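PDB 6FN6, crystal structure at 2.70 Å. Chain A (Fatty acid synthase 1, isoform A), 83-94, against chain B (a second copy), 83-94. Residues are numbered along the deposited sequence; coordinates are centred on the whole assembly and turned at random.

Chain A (83-94) FFDGTGAFEICE
Chain B, residues 83-94: FFDGTGAFEICE

The two copies of the 83-94 segment pack in a nearly symmetric manner, the turn of each copy against the strand of the other, and together they bury 640 Å². The register pairs Phe A84 with Glu B91 (CA to CA 7.1 Å), Gly A86 with Cys B93 (6.4 Å), Glu A91 with Phe B84 (7.0 Å) and Cys A93 with Gly B86 (6.5 Å). No backbone hydrogen bond crosses between them.

Phe B83 is extended (phi/psi -129/142) and directs its m side chain away from chain A. Phe B84 (-96/117, chi1 -75°, chi2 -17°) points toward it and forms the centre of the contact. Its ring makes an offset stack with that of Phe A84, centroids 3.6 Å apart and planes within 2° of parallel, with CE2 of Phe B84 3.3 Å from CE2 of Phe A84. The opposite face is covered by Glu A91, whose CB lies 4.2 Å from the centroid of the Phe B84 ring and 6° off its normal, a CH-pi contact. The ring edge meets the backbone of Ala A89, with Phe B84 CZ 3.3 Å from Ala A89 O.

Asp B85 (-59/-33) and Gly B86 (-67/-56) carry the chain round the turn. At Gly B86 a CB would point toward chain A and lie 2.6 Å from Glu A91 OE2, a clash; the bare CA instead sits 3.6 Å from that oxygen. Thr B87 (-106/-21, chi1 p) donates a hydrogen bond from OG1 to Glu A91 OE1 at 3.0 Å, and its OG1 also accepts a weak one from Ala B89 N at 3.3 Å. Gly B88 adopts 91/4, where a CB would jam against the preceding carbonyl oxygen. Two backbone bonds close the turn: Gly B88 N to Phe B84 O and Phe B84 N to Ala B89 O, both 2.9 Å.

From Ala B89 (-65/139) the chain runs as a strand. Ala B89 CB approaches Phe A84 CE2 at 4.3 Å, whereas Phe B90 (-131/165, chi1 p) turns away. Glu B91 (-147/141) points back toward chain A, with chi1 off-well at -93° and chi2 and chi3 near 180°. This extended side chain passes over the Phe A84 ring, CB 4.2 Å from its centroid, and reaches the opposing turn, where OE1 accepts a hydrogen bond from Thr A87 OG1 at 2.9 Å. Cys B93 (-113/141, m) sets SG 3.6 Å from Gly A86 CA; Ile B92 (-121/123, m, t) and Glu B94 (-129/136) are out of reach.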

ATOM      1  N   PHE A  83      23.051   1.501  -1.904  1.00 50.25           N
ATOM      2  CA  PHE A  83      22.226   2.018  -2.996  1.00 50.27           C
ATOM      3  C   PHE A  83      21.841   0.920  -3.988  1.00 52.14           C
ATOM      4  O   PHE A  83      22.651   0.049  -4.306  1.00 54.03           O
ATOM      5  CB  PHE A  83      22.968   3.132  -3.739  1.00 50.89           C
ATOM      6  CG  PHE A  83      23.222   4.356  -2.908  1.00 49.20           C
ATOM      7  CD1 PHE A  83      24.358   4.447  -2.122  1.00 49.34           C
ATOM      8  CD2 PHE A  83      22.339   5.420  -2.926  1.00 47.69           C
ATOM      9  CE1 PHE A  83      24.603   5.572  -1.358  1.00 48.00           C
ATOM     10  CE2 PHE A  83      22.579   6.549  -2.163  1.00 46.29           C
ATOM     11  CZ  PHE A  83      23.713   6.624  -1.380  1.00 46.45           C
ATOM     12  N   PHE A  84      20.605   0.979  -4.479  1.00 51.79           N
ATOM     13  CA  PHE A  84      20.141   0.086  -5.542  1.00 53.75           C
ATOM     14  C   PHE A  84      20.248   0.746  -6.915  1.00 69.79           C
ATOM     15  O   PHE A  84      19.605   1.763  -7.177  1.00 54.29           O
ATOM     16  CB  PHE A  84      18.686  -0.343  -5.312  1.00 53.02           C
ATOM     17  CG  PHE A  84      18.500  -1.371  -4.221  1.00 52.63           C
ATOM     18  CD1 PHE A  84      19.569  -2.106  -3.725  1.00 53.44           C
ATOM     19  CD2 PHE A  84      17.237  -1.620  -3.714  1.00 51.74           C
ATOM     20  CE1 PHE A  84      19.378  -3.050  -2.731  1.00 53.37           C
ATOM     21  CE2 PHE A  84      17.040  -2.562  -2.724  1.00 51.68           C
ATOM     22  CZ  PHE A  84      18.108  -3.279  -2.233  1.00 52.51           C
ATOM     23  N   ASP A  85      21.053   0.157  -7.792  1.00 93.05           N
ATOM     24  CA  ASP A  85      21.196   0.653  -9.156  1.00 93.68           C
ATOM     25  C   ASP A  85      19.848   0.670  -9.872  1.00 85.01           C
ATOM     26  O   ASP A  85      19.585   1.540 -10.703  1.00 81.89           O
ATOM     27  CB  ASP A  85      22.188  -0.209  -9.941  1.00101.41           C
ATOM     28  CG  ASP A  85      23.623   0.005  -9.503  1.00104.38           C
ATOM     29  OD1 ASP A  85      23.836   0.558  -8.404  1.00101.62           O
ATOM     30  OD2 ASP A  85      24.538  -0.383 -10.261  1.00107.69           O
ATOM     31  N   GLY A  86      18.996  -0.295  -9.541  1.00 78.42           N
ATOM     32  CA  GLY A  86      17.727  -0.461 -10.225  1.00 76.52           C
ATOM     33  C   GLY A  86      16.725   0.657 -10.007  1.00 73.99           C
ATOM     34  O   GLY A  86      16.258   1.269 -10.966  1.00 74.89           O
ATOM     35  N   THR A  87      16.393   0.924  -8.748  1.00 56.07           N
ATOM     36  CA  THR A  87      15.343   1.887  -8.423  1.00 55.64           C
ATOM     37  C   THR A  87      15.895   3.190  -7.849  1.00 54.71           C
ATOM     38  O   THR A  87      15.227   4.224  -7.887  1.00 51.58           O
ATOM     39  CB  THR A  87      14.341   1.296  -7.412  1.00 54.97           C
ATOM     40  OG1 THR A  87      15.035   0.879  -6.230  1.00 55.44           O
ATOM     41  CG2 THR A  87      13.608   0.108  -8.020  1.00 57.80           C
ATOM     42  N   GLY A  88      17.107   3.135  -7.309  1.00 54.44           N
ATOM     43  CA  GLY A  88      17.712   4.297  -6.685  1.00 54.14           C
ATOM     44  C   GLY A  88      17.417   4.410  -5.199  1.00 48.08           C
ATOM     45  O   GLY A  88      17.805   5.382  -4.552  1.00 46.68           O
ATOM     46  N   ALA A  89      16.722   3.417  -4.656  1.00 47.79           N
ATOM     47  CA  ALA A  89      16.430   3.382  -3.231  1.00 45.86           C
ATOM     48  C   ALA A  89      17.727   3.223  -2.450  1.00 45.63           C
ATOM     49  O   ALA A  89      18.616   2.472  -2.860  1.00 47.22           O
ATOM     50  CB  ALA A  89      15.468   2.249  -2.906  1.00 64.99           C
ATOM     51  N   PHE A  90      17.836   3.933  -1.330  1.00 43.87           N
ATOM     52  CA  PHE A  90      19.014   3.830  -0.480  1.00 43.75           C
ATOM     53  C   PHE A  90      18.613   3.592   0.969  1.00 42.43           C
ATOM     54  O   PHE A  90      17.453   3.761   1.339  1.00 41.37           O
ATOM     55  CB  PHE A  90      19.876   5.092  -0.598  1.00 43.42           C
ATOM     56  CG  PHE A  90      19.309   6.290   0.113  1.00 41.50           C
ATOM     57  CD1 PHE A  90      19.636   6.550   1.434  1.00 40.37           C
ATOM     58  CD2 PHE A  90      18.453   7.158  -0.543  1.00 41.05           C
ATOM     59  CE1 PHE A  90      19.115   7.648   2.085  1.00 41.57           C
ATOM     60  CE2 PHE A  90      17.931   8.257   0.104  1.00 39.44           C
ATOM     61  CZ  PHE A  90      18.261   8.503   1.419  1.00 40.94           C
ATOM     62  N   GLU A  91      19.584   3.194   1.781  1.00 54.59           N
ATOM     63  CA  GLU A  91      19.365   2.967   3.205  1.00 53.47           C
ATOM     64  C   GLU A  91      20.600   3.323   4.019  1.00 51.05           C
ATOM     65  O   GLU A  91      21.728   3.112   3.573  1.00 53.12           O
ATOM     66  CB  GLU A  91      18.974   1.513   3.468  1.00 44.70           C
ATOM     67  CG  GLU A  91      17.480   1.286   3.521  1.00 44.13           C
ATOM     68  CD  GLU A  91      17.118  -0.121   3.944  1.00 45.36           C
ATOM     69  OE1 GLU A  91      15.932  -0.491   3.811  1.00 45.44           O
ATOM     70  OE2 GLU A  91      18.014  -0.850   4.423  1.00 46.45           O
ATOM     71  N   ILE A  92      20.378   3.875   5.208  1.00 44.62           N
ATOM     72  CA  ILE A  92      21.467   4.164   6.130  1.00 47.37           C
ATOM     73  C   ILE A  92      21.251   3.390   7.429  1.00 50.71           C
ATOM     74  O   ILE A  92      20.206   3.503   8.070  1.00 50.65           O
ATOM     75  CB  ILE A  92      21.597   5.679   6.389  1.00 47.22           C
ATOM     76  CG1 ILE A  92      21.904   6.407   5.079  1.00 47.52           C
ATOM     77  CG2 ILE A  92      22.697   5.961   7.409  1.00 47.00           C
ATOM     78  CD1 ILE A  92      21.776   7.910   5.157  1.00 47.01           C
ATOM     79  N   CYS A  93      22.247   2.585   7.789  1.00 57.01           N
ATOM     80  CA  CYS A  93      22.244   1.816   9.029  1.00 58.57           C
ATOM     81  C   CYS A  93      23.336   2.338   9.957  1.00 63.43           C
ATOM     82  O   CYS A  93      24.359   2.838   9.491  1.00 60.10           O
ATOM     83  CB  CYS A  93      22.436   0.325   8.748  1.00 56.79           C
ATOM     84  SG  CYS A  93      21.084  -0.423   7.807  1.00 52.93           S
ATOM     85  N   GLU A  94      23.116   2.229  11.265  1.00 76.64           N
ATOM     86  CA  GLU A  94      24.075   2.735  12.245  1.00 83.22           C
ATOM     87  C   GLU A  94      24.561   1.649  13.207  1.00 96.20           C
ATOM     88  O   GLU A  94      25.745   1.309  13.208  1.00101.97           O
ATOM     89  CB  GLU A  94      23.446   3.896  13.025  1.00 79.89           C
ATOM     90  CG  GLU A  94      24.344   4.517  14.087  1.00 75.71           C
ATOM     91  CD  GLU A  94      24.173   3.881  15.455  1.00 70.39           C
ATOM     92  OE1 GLU A  94      23.024   3.560  15.825  1.00 69.27           O
ATOM     93  OE2 GLU A  94      25.187   3.697  16.159  1.00 69.52           O
TER
ATOM     94  N   PHE B  83      21.843  -6.219  -1.606  1.00 47.46           N
ATOM     95  CA  PHE B  83      21.022  -6.441  -0.413  1.00 49.22           C
ATOM     96  C   PHE B  83      21.110  -5.280   0.574  1.00 49.96           C
ATOM     97  O   PHE B  83      22.175  -4.691   0.765  1.00 51.34           O
ATOM     98  CB  PHE B  83      21.437  -7.728   0.310  1.00 52.62           C
ATOM     99  CG  PHE B  83      21.164  -8.984  -0.463  1.00 51.02           C
ATOM    100  CD1 PHE B  83      22.096  -9.483  -1.354  1.00 50.65           C
ATOM    101  CD2 PHE B  83      19.980  -9.677  -0.282  1.00 51.72           C
ATOM    102  CE1 PHE B  83      21.850 -10.642  -2.059  1.00 50.76           C
ATOM    103  CE2 PHE B  83      19.726 -10.836  -0.983  1.00 51.86           C
ATOM    104  CZ  PHE B  83      20.662 -11.320  -1.874  1.00 50.96           C
ATOM    105  N   PHE B  84      19.976  -4.965   1.197  1.00 48.56           N
ATOM    106  CA  PHE B  84      19.924  -4.001   2.291  1.00 48.33           C
ATOM    107  C   PHE B  84      19.982  -4.742   3.625  1.00 49.16           C
ATOM    108  O   PHE B  84      19.088  -5.524   3.943  1.00 48.24           O
ATOM    109  CB  PHE B  84      18.643  -3.159   2.230  1.00 48.17           C
ATOM    110  CG  PHE B  84      18.640  -2.090   1.163  1.00 48.48           C
ATOM    111  CD1 PHE B  84      19.812  -1.668   0.554  1.00 49.41           C
ATOM    112  CD2 PHE B  84      17.450  -1.496   0.784  1.00 48.24           C
ATOM    113  CE1 PHE B  84      19.790  -0.681  -0.418  1.00 50.09           C
ATOM    114  CE2 PHE B  84      17.424  -0.511  -0.183  1.00 48.95           C
ATOM    115  CZ  PHE B  84      18.593  -0.104  -0.785  1.00 49.87           C
ATOM    116  N   ASP B  85      21.026  -4.493   4.406  1.00 60.56           N
ATOM    117  CA  ASP B  85      21.157  -5.106   5.725  1.00 65.69           C
ATOM    118  C   ASP B  85      19.969  -4.759   6.619  1.00 69.15           C
ATOM    119  O   ASP B  85      19.557  -5.559   7.459  1.00 66.33           O
ATOM    120  CB  ASP B  85      22.463  -4.668   6.388  1.00 67.67           C
ATOM    121  CG  ASP B  85      23.682  -5.311   5.755  1.00 68.40           C
ATOM    122  OD1 ASP B  85      23.559  -5.839   4.628  1.00 68.51           O
ATOM    123  OD2 ASP B  85      24.764  -5.283   6.378  1.00 71.51           O
ATOM    124  N   GLY B  86      19.424  -3.562   6.428  1.00 77.15           N
ATOM    125  CA  GLY B  86      18.362  -3.053   7.275  1.00 77.76           C
ATOM    126  C   GLY B  86      17.042  -3.791   7.174  1.00 76.23           C
ATOM    127  O   GLY B  86      16.511  -4.255   8.181  1.00 78.79           O
ATOM    128  N   THR B  87      16.507  -3.894   5.961  1.00 64.31           N
ATOM    129  CA  THR B  87      15.175  -4.460   5.754  1.00 61.40           C
ATOM    130  C   THR B  87      15.218  -5.857   5.145  1.00 55.83           C
ATOM    131  O   THR B  87      14.255  -6.617   5.258  1.00 53.38           O
ATOM    132  CB  THR B  87      14.320  -3.563   4.835  1.00 61.02           C
ATOM    133  OG1 THR B  87      14.995  -3.370   3.586  1.00 60.76           O
ATOM    134  CG2 THR B  87      14.062  -2.217   5.487  1.00 64.19           C
ATOM    135  N   GLY B  88      16.327  -6.191   4.495  1.00 61.55           N
ATOM    136  CA  GLY B  88      16.453  -7.469   3.820  1.00 58.09           C
ATOM    137  C   GLY B  88      16.002  -7.383   2.375  1.00 55.15           C
ATOM    138  O   GLY B  88      15.956  -8.390   1.664  1.00 53.88           O
ATOM    139  N   ALA B  89      15.658  -6.175   1.940  1.00 49.07           N
ATOM    140  CA  ALA B  89      15.246  -5.955   0.560  1.00 44.92           C
ATOM    141  C   ALA B  89      16.408  -6.228  -0.381  1.00 44.39           C
ATOM    142  O   ALA B  89      17.546  -5.848  -0.099  1.00 45.57           O
ATOM    143  CB  ALA B  89      14.739  -4.536   0.374  1.00 43.21           C
ATOM    144  N   PHE B  90      16.120  -6.887  -1.500  1.00 45.32           N
ATOM    145  CA  PHE B  90      17.145  -7.157  -2.496  1.00 45.28           C
ATOM    146  C   PHE B  90      16.663  -6.755  -3.881  1.00 44.66           C
ATOM    147  O   PHE B  90      15.473  -6.536  -4.102  1.00 39.12           O
ATOM    148  CB  PHE B  90      17.540  -8.637  -2.488  1.00 46.41           C
ATOM    149  CG  PHE B  90      16.529  -9.547  -3.133  1.00 44.36           C
ATOM    150  CD1 PHE B  90      16.599  -9.832  -4.488  1.00 43.24           C
ATOM    151  CD2 PHE B  90      15.518 -10.128  -2.385  1.00 44.42           C
ATOM    152  CE1 PHE B  90      15.675 -10.668  -5.085  1.00 41.50           C
ATOM    153  CE2 PHE B  90      14.592 -10.963  -2.977  1.00 42.63           C
ATOM    154  CZ  PHE B  90      14.672 -11.235  -4.330  1.00 41.64           C
ATOM    155  N   GLU B  91      17.605  -6.664  -4.809  1.00 42.25           N
ATOM    156  CA  GLU B  91      17.291  -6.362  -6.194  1.00 44.87           C
ATOM    157  C   GLU B  91      18.278  -7.080  -7.098  1.00 46.28           C
ATOM    158  O   GLU B  91      19.465  -7.174  -6.783  1.00 45.45           O
ATOM    159  CB  GLU B  91      17.335  -4.856  -6.447  1.00 47.60           C
ATOM    160  CG  GLU B  91      15.994  -4.169  -6.286  1.00 49.84           C
ATOM    161  CD  GLU B  91      16.027  -2.714  -6.711  1.00 52.95           C
ATOM    162  OE1 GLU B  91      15.064  -1.982  -6.399  1.00 53.63           O
ATOM    163  OE2 GLU B  91      17.012  -2.306  -7.362  1.00 53.94           O
ATOM    164  N   ILE B  92      17.782  -7.596  -8.216  1.00 47.82           N
ATOM    165  CA  ILE B  92      18.641  -8.205  -9.219  1.00 51.67           C
ATOM    166  C   ILE B  92      18.440  -7.453 -10.521  1.00 52.07           C
ATOM    167  O   ILE B  92      17.318  -7.352 -11.018  1.00 52.04           O
ATOM    168  CB  ILE B  92      18.353  -9.712  -9.385  1.00 55.25           C
ATOM    169  CG1 ILE B  92      18.614 -10.448  -8.069  1.00 57.43           C
ATOM    170  CG2 ILE B  92      19.212 -10.304 -10.500  1.00 55.63           C
ATOM    171  CD1 ILE B  92      18.109 -11.871  -8.048  1.00 57.20           C
ATOM    172  N   CYS B  93      19.523  -6.912 -11.068  1.00 53.98           N
ATOM    173  CA  CYS B  93      19.444  -6.232 -12.350  1.00 53.64           C
ATOM    174  C   CYS B  93      20.223  -7.011 -13.395  1.00 53.98           C
ATOM    175  O   CYS B  93      21.289  -7.558 -13.114  1.00 56.41           O
ATOM    176  CB  CYS B  93      19.994  -4.807 -12.239  1.00 54.65           C
ATOM    177  SG  CYS B  93      19.064  -3.722 -11.134  1.00 55.32           S
ATOM    178  N   GLU B  94      19.681  -7.057 -14.604  1.00 56.68           N
ATOM    179  CA  GLU B  94      20.340  -7.726 -15.712  1.00 58.88           C
ATOM    180  C   GLU B  94      20.379  -6.757 -16.886  1.00 62.39           C
ATOM    181  O   GLU B  94      19.384  -6.093 -17.180  1.00 61.57           O
ATOM    182  CB  GLU B  94      19.620  -9.023 -16.084  1.00 55.23           C
ATOM    183  CG  GLU B  94      20.282  -9.792 -17.213  1.00 53.87           C
ATOM    184  CD  GLU B  94      19.791  -9.361 -18.580  1.00 54.06           C
ATOM    185  OE1 GLU B  94      18.584  -9.079 -18.727  1.00 54.41           O
ATOM    186  OE2 GLU B  94      20.621  -9.302 -19.510  1.00 56.77           O
TER